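Local coordinates for protein phosphotriesterase, putative (Deinococcus radiodurans, PDB 4J35) that probably hydrolyses lactones with a pair of divalent metal ions and is deposited here as a variant engineered for organophosphate hydrolysis, at residues A[23-28]-A[76-81]; A[122-127]-A[156-161]; A[179-184]-A[206-211]; A[224-229]-A[244-249]; A[295-300]-A[308-313]. The protein carries 7 engineered substitutions. All blocks are in the same frame, centred on the assembly; numbering follows the deposited sequence.

Contact 1 (A[23-28]-A[76-81]); sequences HVIFGL and PAFLRE. Engineered in segment 23-28: Leu-28 (natural residue Tyr). With CO (cobalt (II) ion), chain C.
Val-24 packs on Phe-78 and Leu-79, and Ile-25 on Phe-78, where the corner of strand 17-26 meets the first turns of helix 76-86. Leu-79 supplies one methyl, CD2, wedged against the branch point of Val-24; Val-24 CB and Leu-79 CD2 stand 3.5 Å apart, tighter than usual for two carbons. Val-24 CG1 lies anti to the backbone N (chi1 179°), and this carries it to the rim of the Phe-78 ring, near its plane, 4.1 Å from Phe-78 CE2. Ile-25 meets the same ring corner obliquely through its short branch, Ile-25 CG2 lying 3.8 Å from Phe-78 CE2. Phe-40 meets the Phe-78 ring edge-to-face, and Cys-49 of helix 42-58 touches both Val-24 and Phe-78. His-23, one residue earlier, points the other way: its NE2 binds one cobalt(II) ion at 2.0 Å, together with His-21 and Asp-264, while ND1 is hydrogen-bonded to Thr-68 OG1 and Phe-26 CD2 lies over one ring face, toward the rim. One side of the strand end thus packs on a helix and the other faces the metal, as in the (beta/alpha)8 barrel of the phosphotriesterase family with its binuclear site.

Contact 2 (A[122-127]-A[156-161]); sequences EMMRTE and QLFFRA
Between segments 122-127 and 156-161, Met-124 carries the contact. Its CG lies anti to the carbonyl carbon (chi1 -73°) and the chain runs straight on from there, bringing sulfur and methyl to the second helix. Met-124 SD rests 4.2 Å from Ala-161 CB, and the small alanine lets the thioether lie close to the helix backbone. Met-124 CE goes further, to the edge of the Phe-158 ring near its plane, 4.3 Å from Phe-158 CD2, and 4.0 Å from Phe-158 O. Ile-120 is a second apolar link between these two outer helices of the TIM-barrel fold, 116-129 and 153-169. No hydrogen bond crosses the two segments, although Arg-160 makes a salt bridge to Glu-117 of the first helix. On the outer side, where Glu-122 is exposed, the chemistry turns polar: Arg-125 NH2 makes a salt bridge to Glu-122 OE1 at 2.9 Å, the carboxylate lying at the edge of the guanidinium. Beside it, Thr-126 OG1 donates to Glu-122 O, while Thr-126 N reaches that oxygen from the opposite face.

Contact 3 (A[179-184]-A[206-211]); sequences DGQQGP and DGNTDP. Engineered in segment 179-184: Asp-179 (natural residue Glu).
Asn-208 lays its CB and amide against the backbone of Gly-180, its CB 3.6 Å from Gly-180 O. With CG anti to the backbone N (chi1 -170°), the carboxamide spans two loops. Asn-208 ND2 donates to Gly-180 O at 3.0 Å, nearly straight at 169°, and the bond lies in both the carbonyl and the amide plane. Gln-181 bends back at chi2 and gives the same oxygen a second donor: Gln-181 NE2 is 2.9 Å from Gly-180 O, above the carbonyl plane. The two amide planes are 24° apart. These loops leave the C-terminal ends of barrel strands 173-174 and 200-202, just past metal ligands His-176 and His-204, in the fold's usual place for its active site. On the far side of the amide, Asn-208 OD1 accepts from Asp-210 N at 2.8 Å, closing an Asx turn that leads into helix 211-218, which Asp-210 N-caps. With an alanine here instead of Asn-208, Gly-180 O would probably lose one donor and Asp-210 N its turn acceptor, leaving the loops held together less firmly. Gly-180 and Gly-207 come within 4.2 Å, CA to CA; a CB on Gly-180 would clash with Gly-207 O.

Contact 4 (A[224-229]-A[244-249]); sequences IAFDRI and LSVLTT
Leu-247 CD1 sits squarely over the Phe-226 ring, 3.8 Å from the ring centroid and 10° off its normal, a CH-pi contact. A leucine chi1 of -164°, with CG turned opposite the backbone N, swings the methyl from the helix onto the aromatic face. Val-246 comes from another side: its CG1 lies at the ring edge, in plane, 4.0 Å from Phe-226 CZ. A serine at Phe-226 would probably open a gap beneath Leu-247 CD1 and strip Val-246 of its ring-edge partner, leaving both less firmly fixed. Farther out, Leu-250 of the same helix and His-214 also touch the phenylalanine, and Leu-259 and Leu-261 of the next strand touch Leu-247. Strand 223-226, helix 240-251 and strand 259-261 form a beta-alpha-beta unit, and the ring lies in the layer between strand and helix. Beyond the strand, Asp-227 OD1 is hydrogen-bonded to ND1 of metal ligand His-204, and Arg-228 makes a salt bridge with metal ligand Asp-264. The contact itself is wholly apolar, so its hold rests on shape and dispersion, while the polar links to the metal ligands are made by Asp-227 and Arg-228 just after the strand.

Contact 5 (A[295-300]-A[308-313]); sequences DILPDL and EQVGQM
Leu-300 has CG anti to the carbonyl carbon (chi1 -67°), and Met-313 starts likewise (chi1 -66°) but bends at its last torsion (chi3 -74°), so that its terminal methyl turns to face the leucine. The two side chains reach toward each other tip to tip, Leu-300 CD1 standing 4.1 Å from Met-313 CE. One helical turn earlier on each segment a second pair forms: Leu-297 CD1 lies 4.2 Å from Val-310 CG1. The leucine reaches over with one terminal methyl, whereas the shorter valine has its CB pointing toward the other helix. Helices 291-303 and 307-322 follow one another in the chain across a short connection, making a helical hairpin at the C-terminal end of this TIM-barrel chain, far from the metals. Ile-305 in the connection touches both Leu-300 and Val-310. Leu-259 and Leu-261 of strand 259-261 lie against Met-313, which is thus held between the barrel wall and helix 291-303. The first helix is kinked at Pro-298, whose N carries no hydrogen to donate, yet Leu-300 N still donates to Ile-296 O at 2.9 Å. Toward the polar side of that helix, Asp-299 pairs with Arg-302 through one carboxylate oxygen and with Arg-303 through the other.

Contacts 1, 2, 4 and 5 are largely buried apolar packing without hydrogen bonds between their segments; contact 3, only partly buried, has a single amide-to-carbonyl hydrogen bond between its loops. Contacts 1 and 4 both set a barrel strand against a helix, whereas contacts 2 and 5 pair helices farther out, their centres 34 Å apart on opposite sides of the chain's centre. Contact 1 includes a cobalt ligand, contact 3 lies in loops just after the ligands His-176 and His-204, and contact 4 reaches the site through Asp-227 and Arg-228. Contacts 3 and 4 touch through Asp-206, whose OD2 is 3.0 Å from Arg-228 N, a probable hydrogen bond. Contacts 4 and 5 share an apolar layer, with Ile-229 against Ile-296 and Leu-247 against Leu-300.

Contact 1 (A[23-28]-A[76-81])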
# COMPACT_ATOMS: atom_id res chain seq x y z
N HIS A 23 3.07 -0.38 -6.36
CA HIS A 23 3.34 -1.74 -6.79
C HIS A 23 4.44 -1.69 -7.88
O HIS A 23 4.15 -1.34 -9.00
CB HIS A 23 2.03 -2.40 -7.29
CG HIS A 23 1.00 -2.56 -6.19
ND1 HIS A 23 1.14 -3.51 -5.20
CD2 HIS A 23 -0.14 -1.88 -5.88
CE1 HIS A 23 0.13 -3.43 -4.35
NE2 HIS A 23 -0.64 -2.41 -4.70
N VAL A 24 5.69 -2.02 -7.53
CA VAL A 24 6.78 -2.04 -8.55
C VAL A 24 6.42 -3.06 -9.65
O VAL A 24 6.42 -2.73 -10.84
CB VAL A 24 8.16 -2.35 -7.91
CG1 VAL A 24 9.26 -2.40 -8.99
CG2 VAL A 24 8.52 -1.30 -6.84
N ILE A 25 6.11 -4.29 -9.27
CA ILE A 25 5.45 -5.23 -10.17
C ILE A 25 4.16 -5.77 -9.54
O ILE A 25 3.98 -5.73 -8.33
CB ILE A 25 6.35 -6.41 -10.57
CG1 ILE A 25 6.65 -7.28 -9.35
CG2 ILE A 25 7.62 -5.90 -11.22
CD1 ILE A 25 7.65 -8.41 -9.66
N PHE A 26 3.23 -6.19 -10.38
CA PHE A 26 1.97 -6.67 -9.88
C PHE A 26 1.31 -7.62 -10.85
O PHE A 26 1.25 -7.32 -12.06
CB PHE A 26 1.04 -5.49 -9.64
CG PHE A 26 -0.21 -5.86 -8.88
CD1 PHE A 26 -1.34 -6.29 -9.55
CD2 PHE A 26 -0.27 -5.73 -7.50
CE1 PHE A 26 -2.49 -6.62 -8.85
CE2 PHE A 26 -1.42 -6.07 -6.80
CZ PHE A 26 -2.53 -6.51 -7.48
N GLY A 27 0.79 -8.73 -10.32
CA GLY A 27 -0.03 -9.67 -11.09
C GLY A 27 -1.27 -10.05 -10.32
O GLY A 27 -1.17 -10.39 -9.16
N LEU A 28 -2.43 -9.96 -10.97
CA LEU A 28 -3.66 -10.47 -10.39
C LEU A 28 -3.58 -11.98 -10.29
O LEU A 28 -3.08 -12.64 -11.20
CB LEU A 28 -4.85 -10.08 -11.25
CG LEU A 28 -5.12 -8.57 -11.26
CD1 LEU A 28 -6.01 -8.21 -12.46
CD2 LEU A 28 -5.73 -8.09 -9.91
N PRO A 76 10.55 -10.05 -3.67
CA PRO A 76 11.51 -9.26 -2.91
C PRO A 76 12.90 -9.15 -3.56
O PRO A 76 13.52 -8.08 -3.45
CB PRO A 76 11.62 -10.02 -1.59
CG PRO A 76 10.34 -10.78 -1.49
CD PRO A 76 9.97 -11.15 -2.88
N ALA A 77 13.40 -10.22 -4.16
CA ALA A 77 14.71 -10.18 -4.79
C ALA A 77 14.74 -9.22 -5.99
O ALA A 77 15.74 -8.57 -6.21
CB ALA A 77 15.13 -11.57 -5.22
N PHE A 78 13.65 -9.15 -6.76
CA PHE A 78 13.55 -8.16 -7.83
C PHE A 78 13.50 -6.74 -7.23
O PHE A 78 14.23 -5.84 -7.66
CB PHE A 78 12.35 -8.44 -8.76
CG PHE A 78 12.24 -7.47 -9.91
CD1 PHE A 78 13.01 -7.64 -11.06
CD2 PHE A 78 11.40 -6.37 -9.84
CE1 PHE A 78 12.94 -6.72 -12.08
CE2 PHE A 78 11.33 -5.46 -10.88
CZ PHE A 78 12.10 -5.63 -11.99
N LEU A 79 12.67 -6.51 -6.21
CA LEU A 79 12.67 -5.20 -5.56
C LEU A 79 14.06 -4.80 -5.07
O LEU A 79 14.44 -3.63 -5.15
CB LEU A 79 11.71 -5.20 -4.37
CG LEU A 79 10.24 -5.51 -4.65
CD1 LEU A 79 9.49 -5.40 -3.34
CD2 LEU A 79 9.63 -4.57 -5.69
N ARG A 80 14.83 -5.75 -4.54
CA ARG A 80 16.21 -5.45 -4.11
C ARG A 80 17.10 -5.06 -5.29
O ARG A 80 17.91 -4.14 -5.18
CB ARG A 80 16.82 -6.63 -3.36
CG ARG A 80 18.24 -6.37 -2.86
CD ARG A 80 18.64 -7.36 -1.77
NE ARG A 80 18.75 -8.72 -2.29
CZ ARG A 80 19.07 -9.78 -1.56
NH1 ARG A 80 19.31 -9.66 -0.27
NH2 ARG A 80 19.14 -10.97 -2.14
N GLU A 81 16.93 -5.72 -6.43
CA GLU A 81 17.68 -5.34 -7.62
C GLU A 81 17.40 -3.91 -8.02
O GLU A 81 18.32 -3.17 -8.39
CB GLU A 81 17.32 -6.21 -8.82
CG GLU A 81 17.79 -7.62 -8.77
CD GLU A 81 17.45 -8.35 -10.05
OE1 GLU A 81 17.85 -7.89 -11.15
OE2 GLU A 81 16.77 -9.39 -9.96
CO CO C . -2.33 -1.77 -3.94

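Contact 2 (A[122-127]-A[156-161])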
# COMPACT_ATOMS: atom_id res chain seq x y z
N GLU A 122 2.48 -17.19 11.92
CA GLU A 122 3.86 -17.67 11.83
C GLU A 122 4.51 -17.18 10.55
O GLU A 122 5.69 -16.80 10.53
CB GLU A 122 3.93 -19.19 11.84
CG GLU A 122 3.55 -19.83 13.15
CD GLU A 122 4.54 -19.50 14.28
OE1 GLU A 122 5.69 -19.07 14.01
OE2 GLU A 122 4.15 -19.68 15.46
N MET A 123 3.76 -17.21 9.46
CA MET A 123 4.27 -16.68 8.19
C MET A 123 4.60 -15.19 8.32
O MET A 123 5.68 -14.71 7.92
CB MET A 123 3.24 -16.91 7.08
CG MET A 123 3.54 -16.16 5.78
SD MET A 123 2.17 -16.33 4.62
CE MET A 123 1.16 -14.97 5.21
N MET A 124 3.66 -14.42 8.84
CA MET A 124 3.92 -13.00 8.95
C MET A 124 5.13 -12.75 9.84
O MET A 124 6.00 -11.96 9.49
CB MET A 124 2.70 -12.27 9.51
CG MET A 124 1.56 -12.16 8.53
SD MET A 124 0.10 -11.46 9.34
CE MET A 124 -0.99 -11.32 7.91
N ARG A 125 5.18 -13.43 10.98
CA ARG A 125 6.23 -13.16 11.95
C ARG A 125 7.57 -13.47 11.34
O ARG A 125 8.52 -12.70 11.48
CB ARG A 125 6.04 -13.99 13.23
CG ARG A 125 7.09 -13.65 14.30
CD ARG A 125 7.09 -14.61 15.46
NE ARG A 125 7.19 -16.01 15.05
CZ ARG A 125 8.32 -16.60 14.63
NH1 ARG A 125 9.45 -15.90 14.54
NH2 ARG A 125 8.31 -17.88 14.28
N THR A 126 7.65 -14.61 10.64
CA THR A 126 8.90 -15.07 10.04
C THR A 126 9.36 -14.10 8.95
O THR A 126 10.56 -13.78 8.83
CB THR A 126 8.75 -16.48 9.43
OG1 THR A 126 8.43 -17.42 10.46
CG2 THR A 126 10.03 -16.90 8.70
N GLU A 127 8.42 -13.63 8.15
CA GLU A 127 8.81 -12.76 7.04
C GLU A 127 9.22 -11.36 7.53
O GLU A 127 10.06 -10.70 6.91
CB GLU A 127 7.72 -12.74 5.95
CG GLU A 127 7.55 -14.09 5.27
CD GLU A 127 6.60 -14.06 4.06
OE1 GLU A 127 5.69 -13.20 4.02
OE2 GLU A 127 6.80 -14.89 3.14
N GLN A 156 -10.73 -12.06 8.63
CA GLN A 156 -10.41 -11.72 10.00
C GLN A 156 -9.28 -12.56 10.56
O GLN A 156 -8.58 -12.15 11.49
CB GLN A 156 -11.65 -11.78 10.88
CG GLN A 156 -12.62 -10.65 10.55
CD GLN A 156 -13.69 -10.51 11.60
OE1 GLN A 156 -13.40 -10.54 12.79
NE2 GLN A 156 -14.93 -10.38 11.15
N LEU A 157 -9.07 -13.73 9.98
CA LEU A 157 -7.96 -14.56 10.39
C LEU A 157 -6.69 -13.73 10.28
O LEU A 157 -5.85 -13.78 11.17
CB LEU A 157 -7.85 -15.79 9.47
CG LEU A 157 -9.07 -16.73 9.51
CD1 LEU A 157 -9.01 -17.69 8.34
CD2 LEU A 157 -9.12 -17.49 10.80
N PHE A 158 -6.56 -13.02 9.15
CA PHE A 158 -5.38 -12.24 8.86
C PHE A 158 -5.29 -11.01 9.76
O PHE A 158 -4.22 -10.68 10.23
CB PHE A 158 -5.35 -11.84 7.37
CG PHE A 158 -5.28 -13.05 6.42
CD1 PHE A 158 -6.43 -13.72 6.05
CD2 PHE A 158 -4.06 -13.48 5.89
CE1 PHE A 158 -6.36 -14.85 5.17
CE2 PHE A 158 -3.99 -14.60 5.06
CZ PHE A 158 -5.15 -15.27 4.69
N PHE A 159 -6.42 -10.34 10.00
CA PHE A 159 -6.42 -9.21 10.93
C PHE A 159 -5.93 -9.64 12.30
O PHE A 159 -5.13 -8.92 12.94
CB PHE A 159 -7.81 -8.54 11.01
CG PHE A 159 -8.11 -7.59 9.87
CD1 PHE A 159 -8.25 -8.05 8.57
CD2 PHE A 159 -8.26 -6.22 10.10
CE1 PHE A 159 -8.52 -7.19 7.51
CE2 PHE A 159 -8.53 -5.34 9.05
CZ PHE A 159 -8.66 -5.82 7.75
N ARG A 160 -6.37 -10.80 12.80
CA ARG A 160 -5.97 -11.18 14.15
C ARG A 160 -4.51 -11.62 14.17
O ARG A 160 -3.78 -11.30 15.09
CB ARG A 160 -6.89 -12.30 14.75
CG ARG A 160 -8.35 -11.84 14.93
CD ARG A 160 -9.20 -12.85 15.75
NE ARG A 160 -9.43 -14.10 15.04
CZ ARG A 160 -10.44 -14.32 14.21
NH1 ARG A 160 -11.34 -13.38 13.94
NH2 ARG A 160 -10.57 -15.51 13.63
N ALA A 161 -4.07 -12.32 13.12
CA ALA A 161 -2.65 -12.69 13.04
C ALA A 161 -1.76 -11.44 12.94
O ALA A 161 -0.71 -11.37 13.58
CB ALA A 161 -2.41 -13.60 11.88

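Contact 3 (A[179-184]-A[206-211])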
# COMPACT_ATOMS: atom_id res chain seq x y z
N ASP A 179 -13.85 -0.58 -2.63
CA ASP A 179 -14.90 0.38 -2.99
C ASP A 179 -15.32 1.33 -1.84
O ASP A 179 -16.51 1.56 -1.62
CB ASP A 179 -16.13 -0.36 -3.57
CG ASP A 179 -17.25 0.59 -4.00
OD1 ASP A 179 -17.13 1.26 -5.06
OD2 ASP A 179 -18.26 0.65 -3.27
N GLY A 180 -14.35 1.90 -1.13
CA GLY A 180 -14.63 2.95 -0.17
C GLY A 180 -15.47 2.50 1.01
O GLY A 180 -16.24 3.30 1.55
N GLN A 181 -15.33 1.24 1.42
CA GLN A 181 -16.08 0.71 2.55
C GLN A 181 -15.20 0.00 3.56
O GLN A 181 -14.13 -0.47 3.22
CB GLN A 181 -17.12 -0.29 2.06
CG GLN A 181 -18.18 0.32 1.20
CD GLN A 181 -19.18 1.07 2.03
OE1 GLN A 181 -20.15 0.49 2.53
NE2 GLN A 181 -18.95 2.37 2.20
N GLN A 182 -15.68 -0.08 4.80
CA GLN A 182 -15.04 -0.81 5.89
C GLN A 182 -13.83 -0.13 6.53
O GLN A 182 -13.15 -0.74 7.34
CB GLN A 182 -14.64 -2.23 5.44
CG GLN A 182 -15.77 -3.03 4.86
CD GLN A 182 -16.98 -3.14 5.79
OE1 GLN A 182 -16.85 -3.29 7.00
NE2 GLN A 182 -18.17 -3.03 5.21
N GLY A 183 -13.53 1.12 6.17
CA GLY A 183 -12.45 1.81 6.86
C GLY A 183 -12.62 1.87 8.38
O GLY A 183 -11.75 1.48 9.15
N PRO A 184 -13.76 2.37 8.84
CA PRO A 184 -13.95 2.48 10.30
C PRO A 184 -13.90 1.10 11.01
O PRO A 184 -13.39 0.95 12.14
CB PRO A 184 -15.34 3.11 10.42
CG PRO A 184 -15.51 3.86 9.13
CD PRO A 184 -14.89 2.94 8.09
N ASP A 206 -9.47 7.26 -0.15
CA ASP A 206 -9.94 8.20 -1.13
C ASP A 206 -11.09 7.65 -1.94
O ASP A 206 -11.73 8.36 -2.70
CB ASP A 206 -8.78 8.62 -2.04
CG ASP A 206 -7.98 7.45 -2.57
OD1 ASP A 206 -7.94 6.38 -1.95
OD2 ASP A 206 -7.35 7.62 -3.64
N GLY A 207 -11.34 6.36 -1.80
CA GLY A 207 -12.45 5.72 -2.50
C GLY A 207 -13.82 6.16 -2.01
O GLY A 207 -14.83 5.80 -2.61
N ASN A 208 -13.87 6.91 -0.91
CA ASN A 208 -15.14 7.40 -0.39
C ASN A 208 -15.08 8.93 -0.35
O ASN A 208 -14.08 9.52 0.06
CB ASN A 208 -15.42 6.77 0.97
CG ASN A 208 -16.84 7.05 1.47
OD1 ASN A 208 -17.30 8.19 1.45
ND2 ASN A 208 -17.52 6.01 1.95
N THR A 209 -16.14 9.58 -0.82
CA THR A 209 -16.16 11.05 -0.91
C THR A 209 -16.96 11.73 0.21
O THR A 209 -17.20 12.94 0.15
CB THR A 209 -16.74 11.54 -2.25
OG1 THR A 209 -18.05 10.99 -2.43
CG2 THR A 209 -15.85 11.13 -3.42
N ASP A 210 -17.37 10.98 1.22
CA ASP A 210 -18.05 11.57 2.38
C ASP A 210 -17.05 11.73 3.51
O ASP A 210 -16.62 10.73 4.08
CB ASP A 210 -19.20 10.68 2.84
CG ASP A 210 -20.07 11.33 3.93
OD1 ASP A 210 -19.58 12.19 4.70
OD2 ASP A 210 -21.25 10.94 4.02
N PRO A 211 -16.69 12.98 3.84
CA PRO A 211 -15.73 13.31 4.89
C PRO A 211 -16.09 12.70 6.25
O PRO A 211 -15.21 12.47 7.10
CB PRO A 211 -15.82 14.85 4.97
CG PRO A 211 -16.40 15.26 3.70
CD PRO A 211 -17.32 14.19 3.28

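Contact 4 (A[224-229]-A[244-249])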
# COMPACT_ATOMS: atom_id res chain seq x y z
N ILE A 224 -4.77 7.52 7.58
CA ILE A 224 -5.54 7.08 6.46
C ILE A 224 -4.82 7.57 5.23
O ILE A 224 -4.21 8.63 5.30
CB ILE A 224 -6.98 7.62 6.50
CG1 ILE A 224 -7.03 9.12 6.53
CG2 ILE A 224 -7.67 7.10 7.77
CD1 ILE A 224 -8.45 9.68 6.24
N ALA A 225 -4.91 6.77 4.18
CA ALA A 225 -4.21 7.13 2.92
C ALA A 225 -5.21 7.33 1.82
O ALA A 225 -6.06 6.48 1.56
CB ALA A 225 -3.30 6.04 2.55
N PHE A 226 -5.01 8.44 1.10
CA PHE A 226 -5.63 8.70 -0.17
C PHE A 226 -4.57 8.16 -1.13
O PHE A 226 -3.65 8.90 -1.51
CB PHE A 226 -5.82 10.22 -0.33
CG PHE A 226 -6.96 10.78 0.51
CD1 PHE A 226 -6.96 10.70 1.88
CD2 PHE A 226 -8.04 11.39 -0.12
CE1 PHE A 226 -8.00 11.22 2.61
CE2 PHE A 226 -9.07 11.89 0.58
CZ PHE A 226 -9.07 11.81 1.97
N ASP A 227 -4.64 6.87 -1.44
CA ASP A 227 -3.50 6.23 -2.07
C ASP A 227 -3.76 5.66 -3.47
O ASP A 227 -2.96 4.87 -3.95
CB ASP A 227 -2.91 5.17 -1.17
CG ASP A 227 -3.94 4.15 -0.71
OD1 ASP A 227 -5.02 4.08 -1.32
OD2 ASP A 227 -3.68 3.44 0.28
N ARG A 228 -4.86 6.07 -4.10
CA ARG A 228 -5.08 5.72 -5.52
C ARG A 228 -5.22 7.00 -6.36
O ARG A 228 -6.00 7.06 -7.33
CB ARG A 228 -6.29 4.81 -5.67
CG ARG A 228 -6.35 3.73 -4.58
CD ARG A 228 -7.44 2.73 -4.80
NE ARG A 228 -7.03 1.71 -5.74
CZ ARG A 228 -7.81 0.71 -6.15
NH1 ARG A 228 -9.04 0.58 -5.64
NH2 ARG A 228 -7.36 -0.16 -7.04
N ILE A 229 -4.48 8.03 -5.96
CA ILE A 229 -4.56 9.33 -6.61
C ILE A 229 -4.09 9.15 -8.05
O ILE A 229 -3.04 8.59 -8.29
CB ILE A 229 -3.71 10.41 -5.90
CG1 ILE A 229 -4.23 10.61 -4.44
CG2 ILE A 229 -3.79 11.74 -6.64
CD1 ILE A 229 -3.39 11.55 -3.62
N LEU A 244 -9.37 15.71 -3.71
CA LEU A 244 -8.70 16.86 -3.09
C LEU A 244 -9.68 17.73 -2.32
O LEU A 244 -9.30 18.42 -1.37
CB LEU A 244 -7.94 17.70 -4.11
CG LEU A 244 -6.82 16.98 -4.86
CD1 LEU A 244 -6.09 17.97 -5.75
CD2 LEU A 244 -5.85 16.28 -3.93
N SER A 245 -10.93 17.72 -2.74
CA SER A 245 -11.97 18.43 -2.02
C SER A 245 -12.10 17.85 -0.59
O SER A 245 -12.16 18.60 0.38
CB SER A 245 -13.29 18.32 -2.78
OG SER A 245 -14.31 19.06 -2.12
N VAL A 246 -12.12 16.52 -0.46
CA VAL A 246 -12.24 15.89 0.86
C VAL A 246 -10.97 16.14 1.63
O VAL A 246 -10.99 16.51 2.81
CB VAL A 246 -12.47 14.36 0.79
CG1 VAL A 246 -12.56 13.74 2.19
CG2 VAL A 246 -13.73 14.06 0.02
N LEU A 247 -9.84 16.00 0.96
CA LEU A 247 -8.55 16.22 1.62
C LEU A 247 -8.41 17.62 2.21
O LEU A 247 -7.89 17.79 3.32
CB LEU A 247 -7.42 15.98 0.63
CG LEU A 247 -6.04 15.78 1.23
CD1 LEU A 247 -5.92 14.40 1.92
CD2 LEU A 247 -5.02 15.91 0.11
N THR A 248 -8.81 18.64 1.45
CA THR A 248 -8.61 20.02 1.91
C THR A 248 -9.48 20.27 3.16
O THR A 248 -9.06 20.95 4.08
CB THR A 248 -8.87 21.07 0.81
OG1 THR A 248 -10.18 20.91 0.25
CG2 THR A 248 -7.83 20.92 -0.28
N THR A 249 -10.68 19.70 3.14
CA THR A 249 -11.57 19.73 4.29
C THR A 249 -10.90 19.15 5.53
O THR A 249 -11.00 19.72 6.64
CB THR A 249 -12.81 18.90 4.01
OG1 THR A 249 -13.52 19.49 2.92
CG2 THR A 249 -13.73 18.81 5.23

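Contact 5 (A[295-300]-A[308-313])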
# COMPACT_ATOMS: atom_id res chain seq x y z
N ASP A 295 1.60 17.16 -10.12
CA ASP A 295 0.26 17.73 -10.29
C ASP A 295 -0.40 18.03 -8.93
O ASP A 295 -1.03 19.07 -8.74
CB ASP A 295 -0.66 16.78 -11.02
CG ASP A 295 -0.15 16.45 -12.42
OD1 ASP A 295 0.24 17.40 -13.12
OD2 ASP A 295 -0.15 15.24 -12.74
N ILE A 296 -0.26 17.10 -8.00
CA ILE A 296 -1.05 17.18 -6.76
C ILE A 296 -0.48 18.16 -5.76
O ILE A 296 -1.18 19.07 -5.32
CB ILE A 296 -1.19 15.80 -6.10
CG1 ILE A 296 -1.85 14.81 -7.07
CG2 ILE A 296 -1.94 15.91 -4.77
CD1 ILE A 296 -3.24 15.22 -7.52
N LEU A 297 0.76 17.96 -5.34
CA LEU A 297 1.31 18.83 -4.32
C LEU A 297 1.25 20.32 -4.68
O LEU A 297 0.95 21.18 -3.85
CB LEU A 297 2.74 18.40 -3.95
CG LEU A 297 2.91 16.95 -3.48
CD1 LEU A 297 4.34 16.70 -3.00
CD2 LEU A 297 1.88 16.55 -2.38
N PRO A 298 1.54 20.67 -5.95
CA PRO A 298 1.51 22.08 -6.30
C PRO A 298 0.08 22.56 -6.27
O PRO A 298 -0.21 23.72 -6.01
CB PRO A 298 2.04 22.10 -7.77
CG PRO A 298 2.86 20.88 -7.88
CD PRO A 298 2.16 19.82 -6.98
N ASP A 299 -0.84 21.65 -6.56
CA ASP A 299 -2.23 22.06 -6.57
C ASP A 299 -2.69 22.30 -5.09
O ASP A 299 -3.41 23.23 -4.83
CB ASP A 299 -3.10 21.04 -7.25
CG ASP A 299 -4.51 21.53 -7.43
OD1 ASP A 299 -4.69 22.50 -8.19
OD2 ASP A 299 -5.42 20.97 -6.80
N LEU A 300 -2.20 21.51 -4.15
CA LEU A 300 -2.56 21.74 -2.74
C LEU A 300 -1.98 23.09 -2.26
O LEU A 300 -2.67 23.87 -1.61
CB LEU A 300 -2.06 20.61 -1.86
CG LEU A 300 -2.74 19.26 -2.09
CD1 LEU A 300 -2.03 18.19 -1.29
CD2 LEU A 300 -4.22 19.34 -1.69
N GLU A 308 4.49 23.37 5.38
CA GLU A 308 4.61 22.54 6.56
C GLU A 308 3.66 21.34 6.52
O GLU A 308 4.05 20.25 6.91
CB GLU A 308 4.34 23.37 7.83
CG GLU A 308 4.38 22.54 9.11
CD GLU A 308 4.22 23.40 10.36
OE1 GLU A 308 4.40 24.63 10.26
OE2 GLU A 308 3.92 22.83 11.43
N GLN A 309 2.43 21.55 6.06
CA GLN A 309 1.44 20.49 5.97
C GLN A 309 1.82 19.47 4.92
O GLN A 309 1.61 18.29 5.08
CB GLN A 309 0.06 21.07 5.63
CG GLN A 309 -0.58 21.83 6.81
CD GLN A 309 -1.90 22.46 6.43
OE1 GLN A 309 -1.98 23.22 5.48
NE2 GLN A 309 -2.96 22.13 7.17
N VAL A 310 2.38 19.95 3.81
CA VAL A 310 2.70 19.05 2.75
C VAL A 310 3.83 18.17 3.22
O VAL A 310 3.81 16.96 3.01
CB VAL A 310 3.12 19.81 1.48
CG1 VAL A 310 3.89 18.91 0.56
CG2 VAL A 310 1.89 20.41 0.80
N GLY A 311 4.82 18.77 3.87
CA GLY A 311 5.96 17.99 4.34
C GLY A 311 5.53 17.03 5.45
O GLY A 311 6.16 15.98 5.68
N GLN A 312 4.45 17.36 6.14
CA GLN A 312 3.97 16.47 7.20
C GLN A 312 3.37 15.19 6.60
O GLN A 312 3.60 14.08 7.11
CB GLN A 312 2.92 17.16 8.03
CG GLN A 312 2.46 16.33 9.28
CD GLN A 312 3.57 16.15 10.31
OE1 GLN A 312 4.14 17.13 10.81
NE2 GLN A 312 3.88 14.90 10.64
N MET A 313 2.58 15.35 5.55
CA MET A 313 1.96 14.19 4.89
C MET A 313 3.01 13.33 4.23
O MET A 313 2.92 12.10 4.26
CB MET A 313 0.91 14.63 3.85
CG MET A 313 -0.28 15.31 4.44
SD MET A 313 -1.65 15.70 3.37
CE MET A 313 -0.92 17.13 2.47